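Local coordinates for HD domain-containing protein (Aquifex aeolicus, PDB 2HEK) that is of unknown function but binds GDP and a zinc ion at separate sites and may, as an HD-family protein, hydrolyse dGTP, at residues F44-H49 with R168-C173; L203-E207 with L339-I343; F283-T289 with L351-D357; R301-F306 with K363-L368; V320-N324 with K334-E338. All blocks are in the same frame, centred on the assembly; numbering follows the deposited sequence.

Contact 1. Residues F44-H49 with R168-C173; sequences FPSAQH and RDAYFC
F172 turns one face of its ring to H49. F172 CB lies 3.6 Å from S46 O, an oxygen that also borders the F172 ring at the edge beside CD2. F172 CG is 3.7 Å from H49 CG, and CD1 meets both CG and CB of that histidine. Farther out, CE1, CE2 and finally CZ of F172 each keep 3.9 Å from H49 CB. This even spacing is a CH-pi contact, H49 CB standing over the ring centre 1° off the normal, and the imidazole continues it as an offset stack with planes at 21°. With CG of H49 held between its backbone N and carbonyl carbon (chi1 46°), the imidazole is brought over the F172 ring. The pair seats the loop that leads into helix 51-69 on helix 160-173 of the HD domain, whose zinc is held by H54, D85 and D161. R168, salt-bridged to D164 and D7, brings its side chain to about 4 Å from that of H54. At the helix end C173 SG approaches F44 obliquely, 4.8 Å from the ring centroid, and touches A47 CB at 3.9 Å. A water accepts from S46 N and, 2.9 Å from C173 O, donates to that oxygen.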
# COMPACT_ATOMS: atom_id res chain seq x y z
N PHE A 44 21.68 -3.50 3.76
CA PHE A 44 20.26 -3.46 3.27
C PHE A 44 20.33 -3.81 1.79
O PHE A 44 20.60 -2.94 0.97
CB PHE A 44 19.64 -2.05 3.42
CG PHE A 44 19.45 -1.65 4.86
CD1 PHE A 44 20.48 -1.00 5.58
CD2 PHE A 44 18.24 -1.95 5.52
CE1 PHE A 44 20.31 -0.69 6.96
CE2 PHE A 44 18.07 -1.62 6.90
CZ PHE A 44 19.09 -0.98 7.59
N PRO A 45 20.19 -5.11 1.44
CA PRO A 45 20.60 -5.56 0.10
C PRO A 45 19.91 -4.85 -1.07
O PRO A 45 20.53 -4.69 -2.13
CB PRO A 45 20.26 -7.07 0.12
CG PRO A 45 20.45 -7.43 1.58
CD PRO A 45 19.79 -6.26 2.28
N SER A 46 18.68 -4.39 -0.86
CA SER A 46 17.89 -3.78 -1.95
C SER A 46 18.17 -2.27 -2.12
O SER A 46 17.57 -1.62 -2.98
CB SER A 46 16.41 -4.04 -1.69
OG SER A 46 16.10 -5.44 -1.90
N ALA A 47 19.12 -1.71 -1.34
CA ALA A 47 19.50 -0.27 -1.43
C ALA A 47 20.34 -0.02 -2.67
O ALA A 47 21.46 0.50 -2.57
CB ALA A 47 20.29 0.21 -0.17
N GLN A 48 19.77 -0.30 -3.83
CA GLN A 48 20.53 -0.21 -5.10
C GLN A 48 20.22 1.07 -5.87
O GLN A 48 20.78 1.28 -6.93
CB GLN A 48 20.17 -1.42 -5.99
CG GLN A 48 20.48 -2.79 -5.35
CD GLN A 48 21.96 -3.04 -5.33
OE1 GLN A 48 22.45 -3.78 -4.53
NE2 GLN A 48 22.67 -2.40 -6.22
N HIS A 49 19.31 1.90 -5.36
CA HIS A 49 18.89 3.11 -6.09
C HIS A 49 20.08 4.08 -6.24
O HIS A 49 21.01 4.11 -5.38
CB HIS A 49 17.74 3.80 -5.37
CG HIS A 49 17.95 3.95 -3.89
ND1 HIS A 49 17.83 5.15 -3.22
CD2 HIS A 49 18.26 3.02 -2.94
CE1 HIS A 49 18.05 4.96 -1.93
NE2 HIS A 49 18.34 3.69 -1.74
N ARG A 168 12.54 7.59 -0.91
CA ARG A 168 13.19 6.63 -1.78
C ARG A 168 14.08 5.64 -0.96
O ARG A 168 14.09 4.42 -1.22
CB ARG A 168 14.02 7.38 -2.86
CG ARG A 168 14.63 6.48 -3.98
CD ARG A 168 15.30 7.32 -5.15
NE ARG A 168 14.32 8.33 -5.58
CZ ARG A 168 13.36 8.11 -6.47
NH1 ARG A 168 13.28 6.94 -7.12
NH2 ARG A 168 12.49 9.06 -6.71
N ASP A 169 14.82 6.18 0.02
CA ASP A 169 15.66 5.35 0.89
C ASP A 169 14.78 4.34 1.62
O ASP A 169 15.14 3.18 1.68
CB ASP A 169 16.47 6.21 1.89
CG ASP A 169 17.52 7.10 1.20
OD1 ASP A 169 17.77 6.96 -0.01
OD2 ASP A 169 18.11 7.97 1.88
N ALA A 170 13.61 4.76 2.10
CA ALA A 170 12.70 3.86 2.84
C ALA A 170 12.18 2.79 1.88
O ALA A 170 12.11 1.64 2.23
CB ALA A 170 11.53 4.62 3.40
N TYR A 171 11.81 3.19 0.67
CA TYR A 171 11.21 2.30 -0.32
C TYR A 171 12.19 1.20 -0.70
O TYR A 171 11.82 0.03 -0.80
CB TYR A 171 10.82 3.11 -1.58
CG TYR A 171 10.07 2.32 -2.62
CD1 TYR A 171 8.67 2.19 -2.54
CD2 TYR A 171 10.75 1.72 -3.72
CE1 TYR A 171 7.95 1.45 -3.51
CE2 TYR A 171 10.05 1.03 -4.72
CZ TYR A 171 8.63 0.90 -4.58
OH TYR A 171 7.89 0.18 -5.50
N PHE A 172 13.45 1.56 -0.94
CA PHE A 172 14.43 0.56 -1.39
C PHE A 172 15.08 -0.19 -0.24
O PHE A 172 15.39 -1.36 -0.38
CB PHE A 172 15.54 1.20 -2.25
CG PHE A 172 15.10 1.56 -3.65
CD1 PHE A 172 14.37 2.73 -3.89
CD2 PHE A 172 15.43 0.76 -4.72
CE1 PHE A 172 13.94 3.07 -5.17
CE2 PHE A 172 15.00 1.12 -6.05
CZ PHE A 172 14.23 2.27 -6.23
N CYS A 173 15.36 0.47 0.88
CA CYS A 173 15.93 -0.28 2.03
C CYS A 173 14.94 -1.25 2.62
O CYS A 173 15.35 -2.31 3.09
CB CYS A 173 16.46 0.62 3.15
SG CYS A 173 17.89 1.58 2.61
O HOH W 1 17.27 -4.06 1.83

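Contact 2. Residues L203-E207 with L339-I343; sequences LRALE and LSPLI
L339 meets L203 chiefly through its backbone: L203 CD2 reaches L339 O at 3.7 Å, while the leucine CB atom of L339 is a little farther from the same methyl. The side chain of L339 also packs on V327 and S329 of strand 326-329. S340 follows, and its hydroxyl links the two segments. With OG anti to its own N (chi1 167°), S340 presents the hydroxyl to helix 203-221 and donates to E207 OE2. That bond is modelled as very short, and its exact length is doubtful. The same S340 OG accepts from I343 N at 3.1 Å, nearly straight at 171°. The glutamate is held in turn from its own helix, since R204 NE gives a salt bridge to E207 OE1 at 2.9 Å, approaching from above the carboxylate plane, and a weak bond runs from R204 NH2 to OE2. Y214 of the third subunit adds another weak bond to E207 OE2. L342 lies beyond, its CB 4.1 Å from E207 OE2, and it also packs on that neighbouring Y214. I343 closes the contact on the apolar side. I343 CD1 touches E207 CG and L206 CD2, both at 3.8 Å, and the I343 and L206 side chains cross at about a right angle. The buried carboxylate thus has arginine and hydroxyl partners, which would probably help keep it ionised. The arrangement is that of a helix N-cap: S340 caps the start of helix 341-345 and joins it through E207 to the N-terminal part of helix 203-221.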
# COMPACT_ATOMS: atom_id res chain seq x y z
N LEU A 203 -0.13 20.46 10.74
CA LEU A 203 0.69 20.15 11.93
C LEU A 203 0.98 18.65 12.11
O LEU A 203 2.12 18.28 12.43
CB LEU A 203 0.07 20.69 13.20
CG LEU A 203 1.05 20.87 14.37
CD1 LEU A 203 2.38 21.54 13.98
CD2 LEU A 203 0.37 21.70 15.48
N ARG A 204 -0.04 17.83 11.91
CA ARG A 204 0.10 16.37 11.96
C ARG A 204 1.02 15.84 10.86
O ARG A 204 1.88 15.00 11.12
CB ARG A 204 -1.26 15.69 11.83
CG ARG A 204 -2.32 16.15 12.84
CD ARG A 204 -2.10 15.55 14.20
NE ARG A 204 -1.25 16.35 15.07
CZ ARG A 204 -1.70 17.36 15.81
NH1 ARG A 204 -2.98 17.71 15.76
NH2 ARG A 204 -0.86 18.03 16.60
N ALA A 205 0.83 16.32 9.63
CA ALA A 205 1.73 15.94 8.53
C ALA A 205 3.17 16.32 8.85
O ALA A 205 4.09 15.60 8.47
CB ALA A 205 1.28 16.57 7.20
N LEU A 206 3.39 17.46 9.50
CA LEU A 206 4.78 17.84 9.89
C LEU A 206 5.35 16.91 10.96
O LEU A 206 6.49 16.47 10.86
CB LEU A 206 4.82 19.30 10.40
CG LEU A 206 6.16 19.82 10.96
CD1 LEU A 206 7.29 19.80 9.91
CD2 LEU A 206 6.00 21.21 11.62
N GLU A 207 4.56 16.63 12.00
CA GLU A 207 4.91 15.62 13.00
C GLU A 207 5.28 14.30 12.31
O GLU A 207 6.29 13.69 12.64
CB GLU A 207 3.71 15.41 13.97
CG GLU A 207 3.56 16.61 14.94
CD GLU A 207 2.38 16.52 15.90
OE1 GLU A 207 1.48 15.68 15.67
OE2 GLU A 207 2.36 17.32 16.87
N LEU A 339 3.54 25.35 18.94
CA LEU A 339 2.20 24.78 18.69
C LEU A 339 2.08 23.26 18.88
O LEU A 339 0.97 22.77 19.02
CB LEU A 339 1.67 25.18 17.30
CG LEU A 339 1.61 26.68 16.96
CD1 LEU A 339 0.86 26.89 15.65
CD2 LEU A 339 0.97 27.50 18.08
N SER A 340 3.19 22.53 18.84
CA SER A 340 3.15 21.05 19.01
C SER A 340 3.98 20.66 20.22
O SER A 340 5.23 20.72 20.17
CB SER A 340 3.66 20.33 17.73
OG SER A 340 3.92 18.91 17.90
N PRO A 341 3.31 20.28 21.33
CA PRO A 341 4.11 19.80 22.47
C PRO A 341 5.01 18.61 22.04
O PRO A 341 6.15 18.49 22.52
CB PRO A 341 3.04 19.35 23.49
CG PRO A 341 1.80 20.14 23.12
CD PRO A 341 1.86 20.24 21.61
N LEU A 342 4.53 17.77 21.12
CA LEU A 342 5.32 16.58 20.76
C LEU A 342 6.64 17.00 20.07
O LEU A 342 7.74 16.57 20.45
CB LEU A 342 4.50 15.64 19.88
CG LEU A 342 5.37 14.57 19.20
CD1 LEU A 342 5.77 13.57 20.22
CD2 LEU A 342 4.70 13.90 18.03
N ILE A 343 6.53 17.84 19.06
CA ILE A 343 7.72 18.37 18.39
C ILE A 343 8.66 19.05 19.41
O ILE A 343 9.90 18.88 19.37
CB ILE A 343 7.31 19.32 17.27
CG1 ILE A 343 6.63 18.53 16.13
CG2 ILE A 343 8.50 20.08 16.76
CD1 ILE A 343 6.15 19.39 14.97

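Contact 3. Residues F283-T289 with L351-D357; sequences FKTLLST and LYRIYVD
K284 and V356 form a reciprocal pair in an antiparallel ladder, K284 N donating to V356 O at 2.8 Å and V356 N returning to K284 O. The register then slips at a classic beta bulge, where L286 and L287 both face I354. I354 O therefore takes two donors, L286 N at 2.7 Å and the longer L287 N at 3.2 Å, while I354 N is satisfied by L287 O. At the far end T289 and Y352 exchange backbone bonds, Y352 N reaching T289 O at 2.7 Å. T285, in a non-hydrogen-bonded pair with Y355, has its O satisfied by W361 NE1. Among side chains, R353 NE donates to S288 OG at 2.9 Å, with the hydroxyl in the guanidinium plane. The bend at chi2 (77°) folds the arginine back alongside the serine. R353 NH2 donates to a water that lies near S288, and NH1 goes to F222 O. Y355 runs beside T285, its OH bonded to K224 O. F283 lays its ring face over D357 N. On the face opposite T285 and Y355, L287 CD2 meets I354 CD1 at 3.9 Å. Strand 349-356 is the middle strand: 284-289 lies on one side, and on the other L351, R353 and Y355 make backbone bonds to V316, D314 and R312 of strand 311-318; helix 292-305 packs against L287 and I354, and helix 224-240 against T285, R353 and Y355.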
# COMPACT_ATOMS: atom_id res chain seq x y z
N PHE A 283 35.61 -4.19 11.11
CA PHE A 283 35.72 -4.18 12.56
C PHE A 283 34.36 -4.48 13.17
O PHE A 283 33.31 -4.05 12.64
CB PHE A 283 36.28 -2.86 13.08
CG PHE A 283 37.79 -2.67 12.86
CD1 PHE A 283 38.50 -3.46 11.97
CD2 PHE A 283 38.47 -1.67 13.53
CE1 PHE A 283 39.87 -3.26 11.77
CE2 PHE A 283 39.85 -1.45 13.34
CZ PHE A 283 40.55 -2.26 12.46
N LYS A 284 34.37 -5.24 14.25
CA LYS A 284 33.14 -5.68 14.88
C LYS A 284 32.73 -4.71 16.01
O LYS A 284 33.58 -4.17 16.70
CB LYS A 284 33.35 -7.11 15.38
CG LYS A 284 32.17 -7.74 16.06
CD LYS A 284 32.34 -9.25 16.08
CE LYS A 284 31.07 -9.95 16.50
NZ LYS A 284 31.17 -11.42 16.25
N THR A 285 31.43 -4.47 16.17
CA THR A 285 30.95 -3.53 17.18
C THR A 285 31.21 -4.11 18.59
O THR A 285 30.71 -5.17 18.93
CB THR A 285 29.43 -3.21 17.03
OG1 THR A 285 29.17 -2.79 15.68
CG2 THR A 285 29.03 -2.10 17.96
N LEU A 286 31.99 -3.41 19.38
CA LEU A 286 32.21 -3.85 20.77
C LEU A 286 31.19 -3.19 21.70
O LEU A 286 30.61 -3.84 22.57
CB LEU A 286 33.65 -3.50 21.20
CG LEU A 286 34.11 -3.86 22.63
CD1 LEU A 286 34.02 -5.36 22.89
CD2 LEU A 286 35.53 -3.35 22.80
N LEU A 287 30.96 -1.89 21.51
CA LEU A 287 30.05 -1.13 22.33
C LEU A 287 29.20 -0.22 21.45
O LEU A 287 29.73 0.48 20.58
CB LEU A 287 30.84 -0.26 23.32
CG LEU A 287 30.03 0.65 24.26
CD1 LEU A 287 29.22 -0.20 25.22
CD2 LEU A 287 30.92 1.66 25.00
N SER A 288 27.91 -0.15 21.74
CA SER A 288 27.02 0.80 21.09
C SER A 288 26.20 1.33 22.22
O SER A 288 25.45 0.58 22.85
CB SER A 288 26.14 0.17 20.01
OG SER A 288 25.14 1.08 19.57
N THR A 289 26.33 2.61 22.54
CA THR A 289 25.60 3.11 23.66
C THR A 289 25.15 4.56 23.51
O THR A 289 25.69 5.31 22.69
CB THR A 289 26.45 3.01 24.94
OG1 THR A 289 25.67 3.41 26.06
CG2 THR A 289 27.69 3.89 24.81
N LEU A 351 24.49 8.54 19.76
CA LEU A 351 24.97 7.17 19.77
C LEU A 351 26.47 7.18 19.74
O LEU A 351 27.08 7.94 18.96
CB LEU A 351 24.42 6.38 18.56
CG LEU A 351 22.91 6.04 18.51
CD1 LEU A 351 22.47 5.80 17.05
CD2 LEU A 351 22.59 4.81 19.35
N TYR A 352 27.08 6.31 20.54
CA TYR A 352 28.55 6.23 20.58
C TYR A 352 28.91 4.80 20.35
O TYR A 352 28.37 3.91 20.97
CB TYR A 352 29.09 6.72 21.95
CG TYR A 352 28.45 8.02 22.32
CD1 TYR A 352 27.35 8.04 23.17
CD2 TYR A 352 28.88 9.21 21.75
CE1 TYR A 352 26.72 9.24 23.48
CE2 TYR A 352 28.24 10.39 22.02
CZ TYR A 352 27.18 10.39 22.91
OH TYR A 352 26.54 11.56 23.18
N ARG A 353 29.79 4.57 19.39
CA ARG A 353 30.13 3.20 19.05
C ARG A 353 31.62 2.97 19.18
O ARG A 353 32.41 3.85 18.85
CB ARG A 353 29.68 2.85 17.60
CG ARG A 353 28.25 2.29 17.55
CD ARG A 353 27.21 3.38 17.69
NE ARG A 353 25.87 2.83 17.40
CZ ARG A 353 25.23 2.97 16.23
NH1 ARG A 353 25.78 3.67 15.23
NH2 ARG A 353 24.02 2.41 16.09
N ILE A 354 31.98 1.78 19.62
CA ILE A 354 33.40 1.36 19.56
C ILE A 354 33.48 0.08 18.76
O ILE A 354 32.72 -0.87 19.00
CB ILE A 354 34.04 1.14 20.97
CG1 ILE A 354 33.96 2.42 21.81
CG2 ILE A 354 35.52 0.71 20.85
CD1 ILE A 354 34.39 2.23 23.29
N TYR A 355 34.38 0.06 17.80
CA TYR A 355 34.56 -1.10 16.94
C TYR A 355 35.98 -1.63 17.11
O TYR A 355 36.91 -0.82 17.22
CB TYR A 355 34.43 -0.65 15.48
CG TYR A 355 33.08 -0.05 15.11
CD1 TYR A 355 32.90 1.32 15.08
CD2 TYR A 355 31.99 -0.88 14.78
CE1 TYR A 355 31.65 1.89 14.72
CE2 TYR A 355 30.75 -0.32 14.41
CZ TYR A 355 30.59 1.07 14.39
OH TYR A 355 29.39 1.66 14.04
N VAL A 356 36.15 -2.94 17.05
CA VAL A 356 37.48 -3.55 17.12
C VAL A 356 37.74 -4.58 16.02
O VAL A 356 36.83 -5.30 15.60
CB VAL A 356 37.75 -4.21 18.49
CG1 VAL A 356 37.66 -3.19 19.59
CG2 VAL A 356 36.75 -5.31 18.76
N ASP A 357 38.99 -4.64 15.57
CA ASP A 357 39.47 -5.71 14.69
C ASP A 357 38.83 -7.03 15.10
O ASP A 357 38.83 -7.39 16.27
CB ASP A 357 40.99 -5.80 14.79
CG ASP A 357 41.61 -6.70 13.73
OD1 ASP A 357 42.45 -6.19 12.95
OD2 ASP A 357 41.26 -7.90 13.69
O HOH W 2 22.29 0.70 17.95

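Contact 4. Residues R301-F306 with K363-L368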
# COMPACT_ATOMS: atom_id res chain seq x y z
N ARG A 301 39.93 2.40 29.05
CA ARG A 301 40.37 1.06 29.41
C ARG A 301 40.87 0.28 28.19
O ARG A 301 41.84 -0.48 28.28
CB ARG A 301 39.24 0.29 30.10
CG ARG A 301 39.42 -1.23 30.19
CD ARG A 301 40.43 -1.68 31.29
NE ARG A 301 39.92 -1.49 32.65
CZ ARG A 301 40.68 -1.43 33.74
NH1 ARG A 301 42.00 -1.53 33.64
NH2 ARG A 301 40.11 -1.25 34.93
N LEU A 302 40.20 0.49 27.05
CA LEU A 302 40.52 -0.21 25.82
C LEU A 302 41.84 0.25 25.27
O LEU A 302 42.66 -0.58 24.89
CB LEU A 302 39.41 0.01 24.78
CG LEU A 302 39.40 -0.84 23.52
CD1 LEU A 302 39.23 -2.32 23.85
CD2 LEU A 302 38.26 -0.36 22.64
N LEU A 303 42.05 1.56 25.21
CA LEU A 303 43.30 2.10 24.69
C LEU A 303 44.49 1.89 25.65
O LEU A 303 45.63 2.24 25.33
CB LEU A 303 43.16 3.58 24.32
CG LEU A 303 42.35 3.96 23.07
CD1 LEU A 303 42.56 5.43 22.76
CD2 LEU A 303 42.72 3.12 21.86
N GLU A 304 44.22 1.32 26.83
CA GLU A 304 45.29 0.92 27.74
C GLU A 304 45.90 -0.38 27.24
O GLU A 304 47.12 -0.54 27.27
CB GLU A 304 44.76 0.73 29.17
CG GLU A 304 44.58 2.02 29.98
CD GLU A 304 43.85 1.81 31.30
OE1 GLU A 304 43.72 0.64 31.73
OE2 GLU A 304 43.38 2.81 31.91
N LYS A 305 45.04 -1.27 26.76
CA LYS A 305 45.41 -2.64 26.42
C LYS A 305 45.74 -2.91 24.95
O LYS A 305 46.60 -3.73 24.65
CB LYS A 305 44.33 -3.62 26.90
CG LYS A 305 44.22 -3.74 28.41
CD LYS A 305 43.40 -4.96 28.80
CE LYS A 305 43.48 -5.23 30.31
NZ LYS A 305 42.37 -4.58 31.07
N PHE A 306 45.05 -2.22 24.04
CA PHE A 306 45.17 -2.47 22.60
C PHE A 306 45.70 -1.24 21.86
O PHE A 306 45.50 -0.11 22.32
CB PHE A 306 43.83 -2.91 22.02
CG PHE A 306 43.21 -4.07 22.74
CD1 PHE A 306 42.38 -3.87 23.84
CD2 PHE A 306 43.44 -5.38 22.31
CE1 PHE A 306 41.80 -4.95 24.51
CE2 PHE A 306 42.86 -6.46 22.97
CZ PHE A 306 42.04 -6.24 24.07
N LYS A 363 39.03 -11.16 22.70
CA LYS A 363 40.09 -10.74 23.61
C LYS A 363 39.76 -9.42 24.30
O LYS A 363 39.99 -9.27 25.50
CB LYS A 363 41.43 -10.62 22.88
CG LYS A 363 42.14 -11.94 22.59
CD LYS A 363 43.55 -11.69 22.04
CE LYS A 363 44.30 -12.99 21.78
NZ LYS A 363 45.67 -12.73 21.24
N ALA A 364 39.23 -8.47 23.54
CA ALA A 364 38.85 -7.16 24.08
C ALA A 364 37.60 -7.25 24.95
O ALA A 364 37.46 -6.49 25.89
CB ALA A 364 38.66 -6.15 22.96
N ARG A 365 36.71 -8.18 24.62
CA ARG A 365 35.44 -8.30 25.31
C ARG A 365 35.62 -8.72 26.76
O ARG A 365 35.23 -7.99 27.67
CB ARG A 365 34.53 -9.29 24.58
CG ARG A 365 33.10 -9.30 25.08
CD ARG A 365 32.31 -10.46 24.49
NE ARG A 365 30.93 -10.48 24.97
CZ ARG A 365 30.04 -11.40 24.61
NH1 ARG A 365 30.38 -12.36 23.77
NH2 ARG A 365 28.81 -11.35 25.10
N SER A 366 36.22 -9.89 26.98
CA SER A 366 36.45 -10.41 28.34
C SER A 366 37.50 -9.62 29.15
O SER A 366 37.45 -9.62 30.39
CB SER A 366 36.79 -11.91 28.30
OG SER A 366 38.04 -12.16 27.68
N GLU A 367 38.41 -8.93 28.47
CA GLU A 367 39.35 -8.02 29.12
C GLU A 367 38.71 -6.69 29.52
O GLU A 367 39.36 -5.85 30.15
CB GLU A 367 40.57 -7.77 28.23
CG GLU A 367 41.67 -8.84 28.34
CD GLU A 367 42.75 -8.48 29.36
OE1 GLU A 367 42.46 -8.41 30.57
OE2 GLU A 367 43.91 -8.27 28.93
N LEU A 368 37.45 -6.49 29.15
CA LEU A 368 36.70 -5.29 29.55
C LEU A 368 35.51 -5.64 30.44
O LEU A 368 34.82 -4.76 30.97
CB LEU A 368 36.22 -4.48 28.33
CG LEU A 368 37.21 -3.94 27.28
CD1 LEU A 368 36.53 -2.85 26.47
CD2 LEU A 368 38.52 -3.41 27.86
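K305 and E367 supply the polar part of the contact, and it is loose. K305 NZ makes a long salt bridge to E367 OE1 at 3.9 Å and a weak hydrogen bond to E367 O at 3.4 Å. The lysine bends at chi4 (92°), which turns NZ toward that carbonyl, while its methylene chain crosses the carboxylate obliquely, CE lying 3.3 Å from E367 OE1. E367 is itself bent at chi2, folding its acid end back toward the lysine. R301 holds a second ion pair within its own helix, NH1 to E304 OE1, and it meets the other segment by carbon alone: R301 CG lies tight against L368 CD2, the two side chains sliding past each other in opposite directions. Inward from this charged border the contact is apolar. L302 CD1 touches L368 CD1 at 3.8 Å, crossing at about a right angle, and A364 CB at 4.0 Å. F306 puts the far end of its ring on helix 361-366, with CZ 3.3 Å from A364 CA and 3.6 Å from A364 CB; the small alanine lets the ring come in close to the helix backbone. L302 and L368 also rest on L286 of strand 284-289, joining both segments to the sheet. Weak, exposed charges around an apolar centre suggest that packing of L302, A364, F306 and L368 probably contributes more to holding the two segments together than the long ion pair.

Contact 5. Residues V320-N324 with K334-E338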
# COMPACT_ATOMS: atom_id res chain seq x y z
N VAL A 320 16.65 15.81 15.85
CA VAL A 320 15.44 15.30 15.21
C VAL A 320 14.52 16.48 14.86
O VAL A 320 13.71 16.41 13.92
CB VAL A 320 14.75 14.33 16.18
CG1 VAL A 320 13.33 13.95 15.72
CG2 VAL A 320 15.65 13.09 16.40
N TYR A 321 14.65 17.57 15.62
CA TYR A 321 13.97 18.81 15.30
C TYR A 321 14.93 19.95 15.63
O TYR A 321 15.46 20.00 16.74
CB TYR A 321 12.69 18.95 16.10
CG TYR A 321 12.10 20.36 16.07
CD1 TYR A 321 11.70 20.94 14.86
CD2 TYR A 321 11.92 21.09 17.24
CE1 TYR A 321 11.16 22.23 14.82
CE2 TYR A 321 11.37 22.39 17.21
CZ TYR A 321 10.99 22.95 16.00
OH TYR A 321 10.44 24.23 15.95
N GLY A 322 15.17 20.83 14.67
CA GLY A 322 16.17 21.91 14.83
C GLY A 322 15.71 23.23 15.43
O GLY A 322 16.52 24.16 15.55
N GLY A 323 14.43 23.34 15.81
CA GLY A 323 13.88 24.55 16.42
C GLY A 323 13.58 25.72 15.48
O GLY A 323 13.19 26.80 15.94
N ASN A 324 13.72 25.50 14.18
CA ASN A 324 13.64 26.55 13.17
C ASN A 324 12.59 26.31 12.08
O ASN A 324 12.83 26.60 10.90
CB ASN A 324 14.99 26.72 12.47
CG ASN A 324 16.10 27.09 13.43
OD1 ASN A 324 15.91 27.89 14.34
ND2 ASN A 324 17.28 26.51 13.22
N LYS A 334 4.07 31.10 14.11
CA LYS A 334 4.72 30.56 15.31
C LYS A 334 5.85 29.60 14.93
O LYS A 334 5.92 29.13 13.79
CB LYS A 334 3.70 29.81 16.17
CG LYS A 334 2.40 30.55 16.50
CD LYS A 334 2.55 31.51 17.68
CE LYS A 334 1.18 31.87 18.28
NZ LYS A 334 1.16 33.28 18.77
N LYS A 335 6.74 29.33 15.88
CA LYS A 335 7.64 28.18 15.80
C LYS A 335 6.83 26.90 16.01
O LYS A 335 5.89 26.90 16.81
CB LYS A 335 8.69 28.27 16.90
CG LYS A 335 9.72 29.36 16.74
CD LYS A 335 10.60 29.12 15.53
CE LYS A 335 11.97 29.73 15.74
NZ LYS A 335 12.66 29.83 14.43
N ALA A 336 7.20 25.82 15.31
CA ALA A 336 6.44 24.55 15.39
C ALA A 336 6.33 23.97 16.80
O ALA A 336 5.30 23.39 17.16
CB ALA A 336 7.04 23.48 14.43
N HIS A 337 7.42 24.07 17.57
CA HIS A 337 7.38 23.64 18.97
C HIS A 337 6.43 24.50 19.83
O HIS A 337 5.86 23.98 20.80
CB HIS A 337 8.78 23.58 19.59
CG HIS A 337 9.54 24.86 19.53
ND1 HIS A 337 10.21 25.28 18.40
CD2 HIS A 337 9.77 25.81 20.47
CE1 HIS A 337 10.82 26.43 18.64
NE2 HIS A 337 10.56 26.77 19.89
N GLU A 338 6.23 25.77 19.46
CA GLU A 338 5.24 26.63 20.16
C GLU A 338 3.81 26.06 20.04
O GLU A 338 2.99 26.25 20.93
CB GLU A 338 5.29 28.09 19.70
CG GLU A 338 6.61 28.79 20.00
CD GLU A 338 6.68 30.27 19.55
OE1 GLU A 338 7.27 31.06 20.31
OE2 GLU A 338 6.17 30.64 18.46
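G323 CA lies 7.0 Å from H337 CA and N324 CA 6.8 Å from K335 CA, a loop lying against the turn from strand 332-335 into the short helix that follows, with phi of G323 positive (77°). Y321 carries the polar link. Its OH and H337 ND1 form a hydrogen bond of 2.7 Å, in which either may be the donor. The oxygen lies in the imidazole plane, and the two side chains cross at about a right angle, rim to rim, with planes at 58°. Y321 OH also sits 3.8 Å from A336 CB. From its own segment G323 N lies 3.3 Å above the Y321 ring plane, over its centre, so the loop folds back across one face of the tyrosine. The aliphatic part of the K335 side chain runs beside the glycine, its CE 3.2 Å from G323 O, and its NZ, weakly bonded to Y326 OH, comes 3.6 Å from N324 CA. The lysine's backbone is held locally: K335 N donates to E338 OE2 at 2.9 Å. Y321 packs on I343 and A336 on L206, tying this surface patch to helices 341-345 and 203-221. The arrangement belongs to the open end of the beta-hairpin of strands 326-329 and 332-335, where the incoming loop 320-324 packs on the end of the second strand and the start of the short, weakly bonded helix after it.

How the contacts relate
Contacts 2 and 5 form one unit, centres 9 Å apart: I343 CG2 meets Y321 CD2 at 3.6 Å, and L206 CD2 meets A336 CB at 3.8 Å. Contacts 3 and 4, with centres 12 Å apart, make a second, in which L302 and L368 pack on I354 and L286. Some 45 Å separates the centres of contacts 2 and 4. Contact 1 stands apart from both units, its centre about 28 Å from that of contact 2 and 24 Å from that of contact 3. It lies beside the zinc site, and P45 touches a GDP. K284 of contact 3 has its side chain about 4 Å from a GDP, probably the same one; contacts 2, 4 and 5 lie away from these sites.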